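Local coordinates for merozoite surface protein-1 (Plasmodium knowlesi strain H, PDB 1N1I) that probably takes part in binding and invading host erythrocytes, and in merozoite egress, the piece here being its C-terminal pair of EGF-like domains, at residues Y25-L28 with D29-E33. Residues are numbered along the deposited sequence; the frame is centred on the assembly and turned at random.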
# COMPACT_ATOMS: atom_id res chain seq x y z
N TYR A 25 6.50 5.31 1.48
CA TYR A 25 6.93 5.64 0.13
C TYR A 25 7.35 7.11 0.07
O TYR A 25 6.63 7.98 0.57
CB TYR A 25 5.79 5.41 -0.85
CG TYR A 25 6.14 5.61 -2.31
CD1 TYR A 25 6.85 4.64 -3.02
CD2 TYR A 25 5.76 6.78 -2.98
CE1 TYR A 25 7.17 4.81 -4.36
CE2 TYR A 25 6.09 6.97 -4.33
CZ TYR A 25 6.79 5.98 -5.01
OH TYR A 25 7.09 6.13 -6.34
N ARG A 26 8.50 7.37 -0.53
CA ARG A 26 8.99 8.73 -0.68
C ARG A 26 8.79 9.14 -2.12
O ARG A 26 9.34 8.52 -3.02
CB ARG A 26 10.47 8.82 -0.34
CG ARG A 26 11.03 10.24 -0.53
CD ARG A 26 12.51 10.34 -0.18
NE ARG A 26 13.05 11.68 -0.41
CZ ARG A 26 12.88 12.72 0.42
NH1 ARG A 26 12.19 12.59 1.55
NH2 ARG A 26 13.43 13.88 0.11
N TYR A 27 8.00 10.19 -2.33
CA TYR A 27 7.74 10.70 -3.68
C TYR A 27 8.90 11.60 -4.09
O TYR A 27 9.57 12.17 -3.23
CB TYR A 27 6.44 11.50 -3.69
CG TYR A 27 5.22 10.68 -3.37
CD1 TYR A 27 4.42 10.16 -4.38
CD2 TYR A 27 4.86 10.42 -2.04
CE1 TYR A 27 3.28 9.41 -4.09
CE2 TYR A 27 3.73 9.67 -1.74
CZ TYR A 27 2.95 9.17 -2.77
OH TYR A 27 1.81 8.46 -2.47
N LEU A 28 9.14 11.73 -5.39
CA LEU A 28 10.23 12.57 -5.88
C LEU A 28 10.17 14.02 -5.38
O LEU A 28 11.22 14.66 -5.22
CB LEU A 28 10.26 12.54 -7.41
CG LEU A 28 11.23 11.57 -8.10
CD1 LEU A 28 11.45 10.34 -7.24
CD2 LEU A 28 10.70 11.20 -9.47
N ASP A 29 8.97 14.55 -5.13
CA ASP A 29 8.88 15.93 -4.65
C ASP A 29 9.28 16.02 -3.18
O ASP A 29 9.19 17.08 -2.57
CB ASP A 29 7.47 16.50 -4.85
CG ASP A 29 6.49 15.98 -3.84
OD1 ASP A 29 6.87 15.09 -3.05
OD2 ASP A 29 5.33 16.46 -3.85
N GLY A 30 9.72 14.90 -2.60
CA GLY A 30 10.16 14.91 -1.21
C GLY A 30 9.12 14.46 -0.19
O GLY A 30 9.44 14.24 0.98
N THR A 31 7.88 14.32 -0.64
CA THR A 31 6.79 13.90 0.23
C THR A 31 6.99 12.45 0.66
O THR A 31 7.44 11.62 -0.12
CB THR A 31 5.45 13.99 -0.53
OG1 THR A 31 5.26 15.33 -1.00
CG2 THR A 31 4.30 13.60 0.36
N GLU A 32 6.67 12.16 1.91
CA GLU A 32 6.79 10.80 2.41
C GLU A 32 5.45 10.43 3.03
O GLU A 32 4.91 11.17 3.85
CB GLU A 32 7.90 10.66 3.46
CG GLU A 32 9.27 11.10 2.98
CD GLU A 32 10.43 10.52 3.78
OE1 GLU A 32 10.27 10.28 5.00
OE2 GLU A 32 11.51 10.32 3.19
N GLU A 33 4.93 9.29 2.64
CA GLU A 33 3.67 8.81 3.16
C GLU A 33 3.79 7.36 3.58
O GLU A 33 4.46 6.56 2.91
CB GLU A 33 2.59 8.96 2.08
CG GLU A 33 1.44 7.97 2.21
CD GLU A 33 0.42 8.07 1.07
OE1 GLU A 33 0.79 8.49 -0.04
OE2 GLU A 33 -0.75 7.71 1.28
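Tyr27 reaches across to Thr31 and Glu33 at the end of a beta hairpin in the first EGF-like domain, where strands 22-26 and 32-36 are joined through a type I turn from Tyr27 to Gly30. CG stands anti to the carbonyl carbon (chi1 -64°), which lays the ring across the hairpin toward the returning strand. From CB outward, CB lies 3.7 Å from Asp29 OD1. Next, Tyr27 CD2 turns the ring edge to Thr31 O at 3.4 Å and also touches Thr31 CB, while Tyr27 CE2 lies 4.0 Å from Glu33 CB. At the tip, OH donates to Glu33 OE1 at 2.6 Å, nearly along that oxygen's C-O axis, with ring and carboxylate planes only 25° apart. The edge of the Tyr25 ring sits over the face of Tyr27, and Glu33 OE2 is taken by Arg35 in a salt bridge.

The other side of the hairpin carries Arg26 and Glu32, a non-hydrogen-bonded pair. Arg26 is extended as far as NE, where chi4 (79°) turns the guanidinium; one face lies against Gly30 CA, offset toward the rim, and NH1 makes a salt bridge to Glu32 OE2 at 2.9 Å, arriving from above the carboxylate plane. That same oxygen also accepts from Ile14 N, tying the hairpin to the N-terminal loop. In the turn, Asp29 closes an Asx turn: its OD1 takes Thr31 N at 2.7 Å and Thr31 OG1 at 2.6 Å, both from one face of the carboxylate.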